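Local coordinates for protein D-glycero-D-manno-heptose 1-phosphate kinase (Bacteroides thetaiotaomicron, PDB 3K85) that probably transfers a phosphate group from ATP to a heptose phosphate or related sugar, at residues G156-Q161 with M172-N177; I45-S50 with I128-L133; I240-A245 with A255-E260. All coordinates share one frame; numbering follows the deposited sequence.

Along the chain the three contacts follow one another without overlap: contact 2 closes first, then contact 1, then contact 3. Contacts 1 and 2 reach the same large mixed sheet, through strands 169-175 and 39-47, and each joins it to a helix, 159-166 and 115-131 respectively; their centres lie about 30 Å apart. Contact 3 is made between helices 230-246 and 251-264, in the C-terminal part of the chain, and its centre is about 20 Å from that of contact 1 but about 44 Å from that of contact 2, on the other side of the chain's centre. Contacts 1 and 2 thus fasten helices to the mixed sheet, while contact 3 pairs two helices.

Contact 1: residues G156-Q161 with M172-N177; sequences GGKQDQ and MEFLQN
The ring of Phe-174 reaches from its strand to the backbone where a helix begins, and its outer carbons meet Lys-158 and Gln-159. Lys-158 and Phe-174 run past one another in opposite directions: CE1 of the ring comes within 3.5 Å of Lys-158 CB, while CD1 lies 3.8 Å from Lys-158 CD. The far carbon, Phe-174 CZ, rests 3.7 Å from Gln-159 CA. Lys-158 CB and Gln-159 CA both come at the ring obliquely. With CG anti to the carbonyl carbon (chi1 -46°), the lysine chain lies alongside the ring before carrying its ammonium onward, where NZ bonds to the backbone oxygen of Asp-20 and the hydroxyls of Ser-22 and Ser-25. A long side chain suits this place, for its methylenes pack against the ring and only its tip needs polar partners. Two residues earlier on the strand, Met-172, modelled as selenomethionine, brings its SE to 3.9 Å from Gln-159 O, a light van der Waals touch on the helix backbone. The amide of Gln-159 turns away from this apolar patch, and its OE1 accepts a bond from Asn-34. An alanine in place of Phe-174 is likely to open a gap beside the lysine methylenes and the Gln-159 backbone, leaving the start of the helix less firmly seated on the strand. Alternation along the strand puts Met-172 and Phe-174 on the same side, both directed at the helix. Lys-158 holds the N-cap position of helix 159-166, which leads through a short link into strand 169-175, itself flanked by strands 30-37 and 179-185. The arrangement is that of a helix packed by its first turn on the mixed sheet of the N-terminal part of a GHMP-family kinase.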
ATOM      1  N   GLY A 156      14.719 -21.539  -8.164  1.00 47.69           N
ATOM      2  CA  GLY A 156      13.908 -20.376  -8.492  1.00 46.48           C
ATOM      3  C   GLY A 156      14.079 -19.181  -7.566  1.00 45.41           C
ATOM      4  O   GLY A 156      14.843 -19.239  -6.594  1.00 45.08           O
ATOM      5  N   GLY A 157      13.358 -18.098  -7.872  1.00 43.55           N
ATOM      6  CA  GLY A 157      13.417 -16.883  -7.073  1.00 39.61           C
ATOM      7  C   GLY A 157      12.573 -16.884  -5.805  1.00 38.36           C
ATOM      8  O   GLY A 157      12.261 -17.936  -5.250  1.00 35.09           O
ATOM      9  N   LYS A 158      12.184 -15.700  -5.343  1.00 37.33           N
ATOM     10  CA  LYS A 158      11.403 -15.609  -4.115  1.00 34.96           C
ATOM     11  C   LYS A 158      10.093 -14.850  -4.286  1.00 32.71           C
ATOM     12  O   LYS A 158       9.169 -15.005  -3.491  1.00 33.09           O
ATOM     13  CB  LYS A 158      12.229 -14.919  -3.025  1.00 36.36           C
ATOM     14  CG  LYS A 158      13.666 -15.427  -2.896  1.00 38.28           C
ATOM     15  CD  LYS A 158      14.473 -14.550  -1.947  1.00 39.25           C
ATOM     16  CE  LYS A 158      15.963 -14.928  -1.926  1.00 43.09           C
ATOM     17  NZ  LYS A 158      16.683 -14.593  -3.198  1.00 40.95           N
ATOM     18  N   GLN A 159      10.003 -14.034  -5.323  1.00 30.80           N
ATOM     19  CA  GLN A 159       8.806 -13.238  -5.522  1.00 32.69           C
ATOM     20  C   GLN A 159       7.487 -14.023  -5.513  1.00 33.09           C
ATOM     21  O   GLN A 159       6.501 -13.564  -4.923  1.00 33.66           O
ATOM     22  CB  GLN A 159       8.926 -12.397  -6.800  1.00 31.07           C
ATOM     23  CG  GLN A 159       8.846 -13.166  -8.102  1.00 32.80           C
ATOM     24  CD  GLN A 159       8.588 -12.246  -9.269  1.00 32.81           C
ATOM     25  OE1 GLN A 159       7.681 -11.413  -9.220  1.00 35.30           O
ATOM     26  NE2 GLN A 159       9.377 -12.385 -10.330  1.00 34.68           N
ATOM     27  N   ASP A 160       7.487 -15.204  -6.131  1.00 32.66           N
ATOM     28  CA  ASP A 160       6.301 -16.059  -6.214  1.00 31.34           C
ATOM     29  C   ASP A 160       5.679 -16.450  -4.884  1.00 30.92           C
ATOM     30  O   ASP A 160       4.467 -16.348  -4.711  1.00 30.77           O
ATOM     31  CB  ASP A 160       6.614 -17.345  -6.988  1.00 32.27           C
ATOM     32  CG  ASP A 160       7.018 -17.079  -8.418  1.00 34.34           C
ATOM     33  OD1 ASP A 160       7.069 -15.890  -8.821  1.00 33.85           O
ATOM     34  OD2 ASP A 160       7.290 -18.064  -9.139  1.00 38.45           O
ATOM     35  N   GLN A 161       6.486 -16.916  -3.945  1.00 29.48           N
ATOM     36  CA  GLN A 161       5.921 -17.309  -2.660  1.00 30.02           C
ATOM     37  C   GLN A 161       5.246 -16.134  -1.948  1.00 28.68           C
ATOM     38  O   GLN A 161       4.140 -16.261  -1.414  1.00 27.09           O
ATOM     39  CB  GLN A 161       6.998 -17.903  -1.741  1.00 30.74           C
ATOM     40  CG  GLN A 161       7.481 -19.299  -2.134  1.00 30.19           C
ATOM     41  CD  GLN A 161       8.533 -19.287  -3.232  1.00 28.34           C
ATOM     42  OE1 GLN A 161       8.769 -18.274  -3.886  1.00 24.96           O
ATOM     43  NE2 GLN A 161       9.173 -20.434  -3.436  1.00 33.74           N
HETATM   44  N   MSE A 172       8.342  -5.468  -3.479  1.00 24.05           N
HETATM   45  CA  MSE A 172       9.133  -6.251  -2.545  1.00 25.44           C
HETATM   46  C   MSE A 172      10.613  -5.938  -2.590  1.00 27.25           C
HETATM   47  O   MSE A 172      11.201  -5.757  -3.662  1.00 25.94           O
HETATM   48  CB  MSE A 172       8.927  -7.740  -2.825  1.00 27.92           C
HETATM   49  CG  MSE A 172       7.488  -8.087  -3.173  1.00 32.66           C
HETATM   50 SE   MSE A 172       7.154  -9.977  -3.410  1.00 42.17          SE
HETATM   51  CE  MSE A 172       5.423 -10.075  -2.500  1.00 37.18           C
ATOM     52  N   GLU A 173      11.208  -5.876  -1.407  1.00 27.49           N
ATOM     53  CA  GLU A 173      12.628  -5.603  -1.283  1.00 29.81           C
ATOM     54  C   GLU A 173      13.275  -6.878  -0.776  1.00 29.46           C
ATOM     55  O   GLU A 173      13.022  -7.305   0.345  1.00 27.85           O
ATOM     56  CB  GLU A 173      12.857  -4.448  -0.305  1.00 30.67           C
ATOM     57  CG  GLU A 173      12.467  -3.093  -0.878  1.00 35.37           C
ATOM     58  CD  GLU A 173      12.480  -1.974   0.156  1.00 39.77           C
ATOM     59  OE1 GLU A 173      11.488  -1.833   0.904  1.00 39.70           O
ATOM     60  OE2 GLU A 173      13.489  -1.231   0.224  1.00 43.66           O
ATOM     61  N   PHE A 174      14.065  -7.508  -1.636  1.00 31.08           N
ATOM     62  CA  PHE A 174      14.772  -8.730  -1.286  1.00 34.00           C
ATOM     63  C   PHE A 174      16.185  -8.252  -1.021  1.00 37.58           C
ATOM     64  O   PHE A 174      17.051  -8.241  -1.903  1.00 35.52           O
ATOM     65  CB  PHE A 174      14.715  -9.714  -2.448  1.00 33.04           C
ATOM     66  CG  PHE A 174      13.327 -10.221  -2.727  1.00 32.06           C
ATOM     67  CD1 PHE A 174      12.744 -11.175  -1.896  1.00 28.67           C
ATOM     68  CD2 PHE A 174      12.578  -9.701  -3.780  1.00 30.34           C
ATOM     69  CE1 PHE A 174      11.438 -11.606  -2.105  1.00 29.34           C
ATOM     70  CE2 PHE A 174      11.266 -10.123  -3.999  1.00 30.32           C
ATOM     71  CZ  PHE A 174      10.695 -11.077  -3.160  1.00 29.14           C
ATOM     72  N   LEU A 175      16.377  -7.824   0.219  1.00 41.37           N
ATOM     73  CA  LEU A 175      17.629  -7.271   0.690  1.00 46.62           C
ATOM     74  C   LEU A 175      18.775  -8.265   0.791  1.00 50.96           C
ATOM     75  O   LEU A 175      18.580  -9.482   0.735  1.00 51.89           O
ATOM     76  CB  LEU A 175      17.384  -6.607   2.044  1.00 45.52           C
ATOM     77  CG  LEU A 175      16.233  -5.594   1.978  1.00 45.92           C
ATOM     78  CD1 LEU A 175      15.792  -5.187   3.374  1.00 44.67           C
ATOM     79  CD2 LEU A 175      16.672  -4.389   1.163  1.00 44.99           C
ATOM     80  N   GLN A 176      19.981  -7.717   0.916  1.00 55.01           N
ATOM     81  CA  GLN A 176      21.193  -8.510   1.057  1.00 57.43           C
ATOM     82  C   GLN A 176      21.033  -9.247   2.384  1.00 58.73           C
ATOM     83  O   GLN A 176      20.254  -8.811   3.236  1.00 58.98           O
ATOM     84  CB  GLN A 176      22.399  -7.571   1.097  1.00 57.85           C
ATOM     85  CG  GLN A 176      22.513  -6.689  -0.145  1.00 58.59           C
ATOM     86  CD  GLN A 176      23.260  -5.391   0.110  1.00 58.17           C
ATOM     87  OE1 GLN A 176      22.755  -4.493   0.787  1.00 57.91           O
ATOM     88  NE2 GLN A 176      24.469  -5.289  -0.432  1.00 57.89           N
ATOM     89  N   ASN A 177      21.746 -10.355   2.571  1.00 59.80           N
ATOM     90  CA  ASN A 177      21.614 -11.098   3.823  1.00 60.75           C
ATOM     91  C   ASN A 177      20.156 -11.523   3.939  1.00 59.97           C
ATOM     92  O   ASN A 177      19.529 -11.396   4.991  1.00 60.01           O
ATOM     93  CB  ASN A 177      21.995 -10.195   4.997  1.00 63.39           C
ATOM     94  CG  ASN A 177      23.492 -10.015   5.127  1.00 65.01           C
ATOM     95  OD1 ASN A 177      24.166 -10.841   5.745  1.00 63.96           O
ATOM     96  ND2 ASN A 177      24.025  -8.945   4.532  1.00 65.16           N
TER

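Contact 2: residues I45-S50 with I128-L133; sequences IEETNS and IEWLSL
The indole of Trp-130 has Ile-45 over one face, whose CG2 stands 4.2 Å from the centroid of the five-membered ring and 26° off its normal, a CH-pi contact; the nearest ring atom, Trp-130 CD1, is 3.9 Å from Ile-45 CG2. On the opposite face sits CD2 of the next residue, Leu-131, 3.4 Å above the plane of Trp-130 and displaced toward the rim. At the outer end of the six-membered ring comes Glu-47: its CB lies 3.6 Å from Trp-130 CZ2, while OE1 of Glu-47 is modelled at the ring edge so close that its exact position is doubtful. With its CG anti to the backbone N (chi1 170°), Trp-130 stretches out from the helix toward the strand, its side chain crossing those of Ile-45 and Glu-47 at about right angles. This is a helix end packed on a sheet strand, helix 115-131 against strand 39-47, and Val-4 of the adjoining strand touches both Ile-45 and Trp-130. Strand alternation explains the pairing: Ile-45 and Glu-47 face the helix and Glu-46 points away. The buried isoleucine is apt for the indole face, whereas the exposed glutamate can lay its CB and CG against the ring. Just beyond Trp-130, Ser-132 takes a positive phi and the helix closes in a Schellman motif, with Leu-133 N bonded to Ile-128 O at 3.2 Å. After the strand, Thr-48 OG1 accepts a bond from Ser-50 N, forming an ST turn.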
ATOM      1  N   ILE A  45      -9.323 -29.720   2.372  1.00 34.21           N
ATOM      2  CA  ILE A  45      -8.858 -30.780   3.241  1.00 37.17           C
ATOM      3  C   ILE A  45      -9.962 -31.134   4.228  1.00 39.38           C
ATOM      4  O   ILE A  45     -10.520 -30.270   4.900  1.00 37.82           O
ATOM      5  CB  ILE A  45      -7.576 -30.348   4.012  1.00 36.50           C
ATOM      6  CG1 ILE A  45      -6.430 -30.129   3.027  1.00 36.71           C
ATOM      7  CG2 ILE A  45      -7.178 -31.417   5.029  1.00 37.16           C
ATOM      8  CD1 ILE A  45      -5.125 -29.708   3.682  1.00 38.10           C
ATOM      9  N   GLU A  46     -10.292 -32.412   4.288  1.00 42.76           N
ATOM     10  CA  GLU A  46     -11.319 -32.875   5.200  1.00 47.69           C
ATOM     11  C   GLU A  46     -10.751 -34.009   6.035  1.00 48.70           C
ATOM     12  O   GLU A  46     -10.248 -34.998   5.498  1.00 48.45           O
ATOM     13  CB  GLU A  46     -12.562 -33.326   4.418  1.00 50.04           C
ATOM     14  CG  GLU A  46     -12.274 -34.140   3.169  1.00 55.27           C
ATOM     15  CD  GLU A  46     -13.521 -34.371   2.317  1.00 59.52           C
ATOM     16  OE1 GLU A  46     -14.505 -34.954   2.839  1.00 61.29           O
ATOM     17  OE2 GLU A  46     -13.513 -33.971   1.127  1.00 59.39           O
ATOM     18  N   GLU A  47     -10.808 -33.848   7.351  1.00 51.46           N
ATOM     19  CA  GLU A  47     -10.285 -34.870   8.241  1.00 56.55           C
ATOM     20  C   GLU A  47     -11.152 -36.122   8.221  1.00 58.09           C
ATOM     21  O   GLU A  47     -12.363 -36.055   8.006  1.00 57.61           O
ATOM     22  CB  GLU A  47     -10.184 -34.356   9.678  1.00 58.45           C
ATOM     23  CG  GLU A  47      -9.543 -35.381  10.603  1.00 64.09           C
ATOM     24  CD  GLU A  47      -9.821 -35.129  12.069  1.00 66.88           C
ATOM     25  OE1 GLU A  47      -9.251 -34.167  12.630  1.00 66.94           O
ATOM     26  OE2 GLU A  47     -10.617 -35.900  12.658  1.00 68.85           O
ATOM     27  N   THR A  48     -10.515 -37.264   8.447  1.00 59.99           N
ATOM     28  CA  THR A  48     -11.210 -38.539   8.464  1.00 62.07           C
ATOM     29  C   THR A  48     -10.598 -39.449   9.518  1.00 63.51           C
ATOM     30  O   THR A  48      -9.446 -39.262   9.919  1.00 64.56           O
ATOM     31  CB  THR A  48     -11.125 -39.245   7.098  1.00 61.66           C
ATOM     32  OG1 THR A  48     -11.773 -40.518   7.187  1.00 64.58           O
ATOM     33  CG2 THR A  48      -9.677 -39.458   6.685  1.00 60.73           C
ATOM     34  N   ASN A  49     -11.372 -40.431   9.968  1.00 63.93           N
ATOM     35  CA  ASN A  49     -10.899 -41.381  10.968  1.00 64.46           C
ATOM     36  C   ASN A  49     -10.673 -42.755  10.348  1.00 63.43           C
ATOM     37  O   ASN A  49     -10.732 -43.766  11.044  1.00 63.74           O
ATOM     38  CB  ASN A  49     -11.907 -41.500  12.112  1.00 66.36           C
ATOM     39  CG  ASN A  49     -11.982 -40.242  12.956  1.00 69.43           C
ATOM     40  OD1 ASN A  49     -10.974 -39.793  13.514  1.00 70.84           O
ATOM     41  ND2 ASN A  49     -13.181 -39.666  13.062  1.00 69.62           N
ATOM     42  N   SER A  50     -10.407 -42.787   9.044  1.00 61.67           N
ATOM     43  CA  SER A  50     -10.186 -44.040   8.334  1.00 60.84           C
ATOM     44  C   SER A  50      -8.762 -44.565   8.499  1.00 60.27           C
ATOM     45  O   SER A  50      -8.489 -45.734   8.227  1.00 61.05           O
ATOM     46  CB  SER A  50     -10.482 -43.863   6.842  1.00 61.03           C
ATOM     47  OG  SER A  50      -9.406 -43.221   6.178  1.00 60.65           O
ATOM     48  N   ILE A 128      -2.802 -24.583   7.680  1.00 22.85           N
ATOM     49  CA  ILE A 128      -2.858 -23.562   8.730  1.00 23.52           C
ATOM     50  C   ILE A 128      -4.292 -23.418   9.248  1.00 24.92           C
ATOM     51  O   ILE A 128      -4.532 -23.424  10.459  1.00 25.08           O
ATOM     52  CB  ILE A 128      -2.376 -22.194   8.201  1.00 24.53           C
ATOM     53  CG1 ILE A 128      -0.912 -22.299   7.765  1.00 21.59           C
ATOM     54  CG2 ILE A 128      -2.587 -21.120   9.267  1.00 22.14           C
ATOM     55  CD1 ILE A 128      -0.385 -21.081   7.022  1.00 23.56           C
ATOM     56  N   GLU A 129      -5.241 -23.286   8.326  1.00 24.58           N
ATOM     57  CA  GLU A 129      -6.658 -23.170   8.677  1.00 27.53           C
ATOM     58  C   GLU A 129      -7.085 -24.434   9.433  1.00 27.58           C
ATOM     59  O   GLU A 129      -7.726 -24.379  10.485  1.00 28.36           O
ATOM     60  CB  GLU A 129      -7.483 -23.037   7.392  1.00 28.82           C
ATOM     61  CG  GLU A 129      -8.951 -22.753   7.599  1.00 31.96           C
ATOM     62  CD  GLU A 129      -9.188 -21.464   8.353  1.00 33.55           C
ATOM     63  OE1 GLU A 129      -8.515 -20.456   8.037  1.00 34.68           O
ATOM     64  OE2 GLU A 129     -10.055 -21.461   9.257  1.00 36.15           O
ATOM     65  N   TRP A 130      -6.715 -25.570   8.864  1.00 28.19           N
ATOM     66  CA  TRP A 130      -6.992 -26.901   9.402  1.00 30.02           C
ATOM     67  C   TRP A 130      -6.469 -27.054  10.848  1.00 29.88           C
ATOM     68  O   TRP A 130      -7.238 -27.309  11.777  1.00 27.87           O
ATOM     69  CB  TRP A 130      -6.335 -27.909   8.433  1.00 30.66           C
ATOM     70  CG  TRP A 130      -6.233 -29.385   8.783  1.00 35.17           C
ATOM     71  CD1 TRP A 130      -5.341 -30.290   8.239  1.00 34.81           C
ATOM     72  CD2 TRP A 130      -7.047 -30.131   9.687  1.00 35.03           C
ATOM     73  NE1 TRP A 130      -5.556 -31.541   8.751  1.00 37.10           N
ATOM     74  CE2 TRP A 130      -6.597 -31.476   9.641  1.00 37.95           C
ATOM     75  CE3 TRP A 130      -8.113 -29.804  10.531  1.00 38.73           C
ATOM     76  CZ2 TRP A 130      -7.179 -32.484  10.413  1.00 38.99           C
ATOM     77  CZ3 TRP A 130      -8.693 -30.809  11.299  1.00 40.90           C
ATOM     78  CH2 TRP A 130      -8.223 -32.132  11.234  1.00 42.15           C
ATOM     79  N   LEU A 131      -5.169 -26.855  11.045  1.00 30.52           N
ATOM     80  CA  LEU A 131      -4.574 -27.045  12.368  1.00 33.15           C
ATOM     81  C   LEU A 131      -4.312 -25.784  13.211  1.00 35.00           C
ATOM     82  O   LEU A 131      -3.477 -25.812  14.117  1.00 36.19           O
ATOM     83  CB  LEU A 131      -3.271 -27.831  12.204  1.00 31.03           C
ATOM     84  CG  LEU A 131      -3.345 -28.968  11.170  1.00 31.20           C
ATOM     85  CD1 LEU A 131      -1.951 -29.413  10.782  1.00 32.94           C
ATOM     86  CD2 LEU A 131      -4.149 -30.118  11.720  1.00 31.83           C
ATOM     87  N   SER A 132      -5.029 -24.697  12.930  1.00 35.60           N
ATOM     88  CA  SER A 132      -4.853 -23.440  13.666  1.00 35.67           C
ATOM     89  C   SER A 132      -3.381 -23.141  13.951  1.00 35.53           C
ATOM     90  O   SER A 132      -3.012 -22.820  15.082  1.00 35.12           O
ATOM     91  CB  SER A 132      -5.617 -23.482  14.989  1.00 35.11           C
ATOM     92  OG  SER A 132      -7.006 -23.661  14.774  1.00 38.24           O
ATOM     93  N   LEU A 133      -2.550 -23.247  12.920  1.00 34.49           N
ATOM     94  CA  LEU A 133      -1.117 -23.003  13.049  1.00 35.24           C
ATOM     95  C   LEU A 133      -0.785 -21.519  13.172  1.00 36.24           C
ATOM     96  O   LEU A 133      -1.396 -20.677  12.521  1.00 35.06           O
ATOM     97  CB  LEU A 133      -0.381 -23.584  11.838  1.00 32.72           C
ATOM     98  CG  LEU A 133      -0.637 -25.064  11.539  1.00 29.28           C
ATOM     99  CD1 LEU A 133       0.021 -25.429  10.233  1.00 28.79           C
ATOM    100  CD2 LEU A 133      -0.099 -25.921  12.670  1.00 29.15           C
TER

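Contact 3: residues I240-A245 with A255-E260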
ATOM      1  N   ILE A 240      11.836   0.114  -9.832  1.00 32.49           N
ATOM      2  CA  ILE A 240      11.660   1.436  -9.243  1.00 35.11           C
ATOM      3  C   ILE A 240      10.885   2.356 -10.195  1.00 36.40           C
ATOM      4  O   ILE A 240       9.948   3.035  -9.778  1.00 36.60           O
ATOM      5  CB  ILE A 240      13.017   2.090  -8.911  1.00 35.12           C
ATOM      6  CG1 ILE A 240      13.718   1.292  -7.809  1.00 35.18           C
ATOM      7  CG2 ILE A 240      12.810   3.541  -8.464  1.00 32.28           C
ATOM      8  CD1 ILE A 240      15.104   1.833  -7.446  1.00 33.25           C
ATOM      9  N   ASP A 241      11.267   2.373 -11.472  1.00 36.97           N
ATOM     10  CA  ASP A 241      10.588   3.227 -12.449  1.00 36.42           C
ATOM     11  C   ASP A 241       9.148   2.783 -12.678  1.00 33.96           C
ATOM     12  O   ASP A 241       8.272   3.615 -12.889  1.00 31.90           O
ATOM     13  CB  ASP A 241      11.322   3.223 -13.796  1.00 37.99           C
ATOM     14  CG  ASP A 241      12.817   3.473 -13.654  1.00 43.39           C
ATOM     15  OD1 ASP A 241      13.205   4.309 -12.811  1.00 43.40           O
ATOM     16  OD2 ASP A 241      13.604   2.839 -14.398  1.00 46.31           O
ATOM     17  N   THR A 242       8.913   1.473 -12.649  1.00 31.97           N
ATOM     18  CA  THR A 242       7.576   0.943 -12.869  1.00 31.75           C
ATOM     19  C   THR A 242       6.644   1.281 -11.714  1.00 32.08           C
ATOM     20  O   THR A 242       5.493   1.662 -11.937  1.00 31.34           O
ATOM     21  CB  THR A 242       7.594  -0.583 -13.096  1.00 30.80           C
ATOM     22  OG1 THR A 242       8.366  -0.876 -14.266  1.00 31.83           O
ATOM     23  CG2 THR A 242       6.180  -1.111 -13.320  1.00 29.49           C
ATOM     24  N   LYS A 243       7.139   1.159 -10.486  1.00 32.19           N
ATOM     25  CA  LYS A 243       6.324   1.480  -9.319  1.00 32.29           C
ATOM     26  C   LYS A 243       5.835   2.912  -9.449  1.00 33.02           C
ATOM     27  O   LYS A 243       4.630   3.186  -9.420  1.00 32.58           O
ATOM     28  CB  LYS A 243       7.131   1.355  -8.026  1.00 30.69           C
ATOM     29  CG  LYS A 243       6.301   1.642  -6.782  1.00 29.98           C
ATOM     30  CD  LYS A 243       7.138   1.652  -5.522  1.00 28.68           C
ATOM     31  CE  LYS A 243       8.103   2.824  -5.507  1.00 29.27           C
ATOM     32  NZ  LYS A 243       8.768   2.946  -4.184  1.00 31.69           N
ATOM     33  N   LEU A 244       6.788   3.820  -9.608  1.00 33.20           N
ATOM     34  CA  LEU A 244       6.491   5.233  -9.729  1.00 34.67           C
ATOM     35  C   LEU A 244       5.596   5.576 -10.933  1.00 35.07           C
ATOM     36  O   LEU A 244       4.853   6.557 -10.897  1.00 32.75           O
ATOM     37  CB  LEU A 244       7.802   6.018  -9.779  1.00 37.42           C
ATOM     38  CG  LEU A 244       7.702   7.533  -9.965  1.00 43.28           C
ATOM     39  CD1 LEU A 244       6.792   8.150  -8.896  1.00 43.40           C
ATOM     40  CD2 LEU A 244       9.110   8.129  -9.919  1.00 45.58           C
ATOM     41  N   ALA A 245       5.657   4.769 -11.991  1.00 33.64           N
ATOM     42  CA  ALA A 245       4.830   5.015 -13.166  1.00 32.66           C
ATOM     43  C   ALA A 245       3.381   4.592 -12.914  1.00 33.10           C
ATOM     44  O   ALA A 245       2.453   5.354 -13.172  1.00 32.64           O
ATOM     45  CB  ALA A 245       5.384   4.261 -14.364  1.00 35.17           C
ATOM     46  N   ALA A 255       4.471   1.149 -20.563  1.00 33.91           N
ATOM     47  CA  ALA A 255       4.701   0.521 -21.858  1.00 35.83           C
ATOM     48  C   ALA A 255       6.150   0.785 -22.294  1.00 34.48           C
ATOM     49  O   ALA A 255       6.866  -0.123 -22.715  1.00 33.54           O
ATOM     50  CB  ALA A 255       3.708   1.084 -22.896  1.00 34.59           C
ATOM     51  N   ARG A 256       6.581   2.031 -22.176  1.00 35.66           N
ATOM     52  CA  ARG A 256       7.938   2.380 -22.560  1.00 38.72           C
ATOM     53  C   ARG A 256       8.950   1.508 -21.810  1.00 39.86           C
ATOM     54  O   ARG A 256       9.819   0.886 -22.418  1.00 38.37           O
ATOM     55  CB  ARG A 256       8.208   3.853 -22.263  1.00 40.02           C
ATOM     56  CG  ARG A 256       9.490   4.373 -22.894  1.00 42.92           C
ATOM     57  CD  ARG A 256       9.845   5.774 -22.392  1.00 45.32           C
ATOM     58  NE  ARG A 256      10.221   5.764 -20.980  1.00 46.18           N
ATOM     59  CZ  ARG A 256      11.192   5.004 -20.478  1.00 47.74           C
ATOM     60  NH1 ARG A 256      11.884   4.192 -21.274  1.00 49.78           N
ATOM     61  NH2 ARG A 256      11.473   5.050 -19.182  1.00 47.04           N
ATOM     62  N   ILE A 257       8.824   1.458 -20.485  1.00 41.29           N
ATOM     63  CA  ILE A 257       9.739   0.675 -19.662  1.00 42.16           C
ATOM     64  C   ILE A 257       9.768  -0.787 -20.098  1.00 44.71           C
ATOM     65  O   ILE A 257      10.835  -1.398 -20.159  1.00 45.71           O
ATOM     66  CB  ILE A 257       9.368   0.776 -18.165  1.00 40.94           C
ATOM     67  CG1 ILE A 257       9.450   2.234 -17.718  1.00 38.35           C
ATOM     68  CG2 ILE A 257      10.309  -0.071 -17.325  1.00 39.34           C
ATOM     69  CD1 ILE A 257       8.985   2.459 -16.310  1.00 37.97           C
ATOM     70  N   LEU A 258       8.603  -1.349 -20.401  1.00 47.03           N
ATOM     71  CA  LEU A 258       8.538  -2.731 -20.862  1.00 49.19           C
ATOM     72  C   LEU A 258       9.212  -2.853 -22.228  1.00 52.03           C
ATOM     73  O   LEU A 258       9.890  -3.840 -22.516  1.00 52.53           O
ATOM     74  CB  LEU A 258       7.090  -3.187 -20.988  1.00 48.30           C
ATOM     75  CG  LEU A 258       6.399  -3.779 -19.766  1.00 47.46           C
ATOM     76  CD1 LEU A 258       4.993  -4.196 -20.155  1.00 47.29           C
ATOM     77  CD2 LEU A 258       7.176  -4.979 -19.259  1.00 46.63           C
ATOM     78  N   GLY A 259       9.009  -1.842 -23.067  1.00 54.89           N
ATOM     79  CA  GLY A 259       9.599  -1.846 -24.393  1.00 56.78           C
ATOM     80  C   GLY A 259      11.101  -1.674 -24.338  1.00 58.90           C
ATOM     81  O   GLY A 259      11.839  -2.393 -25.014  1.00 59.49           O
ATOM     82  N   GLU A 260      11.559  -0.720 -23.531  1.00 60.31           N
ATOM     83  CA  GLU A 260      12.987  -0.469 -23.398  1.00 62.68           C
ATOM     84  C   GLU A 260      13.628  -1.734 -22.857  1.00 64.20           C
ATOM     85  O   GLU A 260      14.766  -2.057 -23.187  1.00 64.63           O
ATOM     86  CB  GLU A 260      13.243   0.693 -22.436  1.00 64.11           C
ATOM     87  CG  GLU A 260      14.621   1.331 -22.586  1.00 66.70           C
ATOM     88  CD  GLU A 260      14.895   2.393 -21.529  1.00 68.74           C
ATOM     89  OE1 GLU A 260      15.130   2.024 -20.358  1.00 69.61           O
ATOM     90  OE2 GLU A 260      14.869   3.597 -21.867  1.00 69.72           O
TER
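Helices 240-245 and 255-260 run nearly antiparallel, at 161° between their directions, with axes 10.2 Å apart at their closest, and Thr-242 and Ile-257 bring their CA atoms nearest, at 7.1 Å. Ile-257 carries the contact. Its two branches divide the work: CD1, at the end of an extended chain (chi2 175°), comes within 3.5 Å of Asp-241 CB, while Ile-257 CG2 meets the hydroxyl of Thr-242, whose OG1 is 3.7 Å away. Ala-245, one turn further along the first helix, adds a looser contact, its CB 4.5 Å from Ile-257 CD1. Asp-241, Thr-242 and Ala-245 thus present one helical face to a single branched residue. The small alanine lets the isoleucine tip lie against the helix, and the threonine hydroxyl, although it faces an aliphatic group, is satisfied by the backbone oxygen of Ser-238 in the preceding turn. Asp-241 offers its CB to the isoleucine, while its carboxylate is held by a bond between OD1 and Gln-237. On the exposed side of the second helix, Arg-256 and Glu-260 are joined one turn apart by a salt bridge, whose hydrogen bond is weak, with 3.1 Å between Arg-256 NH1 and Glu-260 OE2; Arg-256 has a second acidic partner in Glu-253, which its NH2 meets in another salt bridge. Around the pair, Leu-258 packs on the small antiparallel sheet through strands 291-294 and 303-306, and on the first helix Lys-243 reaches Asn-183 of the second subunit. Two antiparallel helices joined by a short link make a helical hairpin, here in the C-terminal, alpha-beta part of a GHMP kinase, with the second helix laid on its sheet.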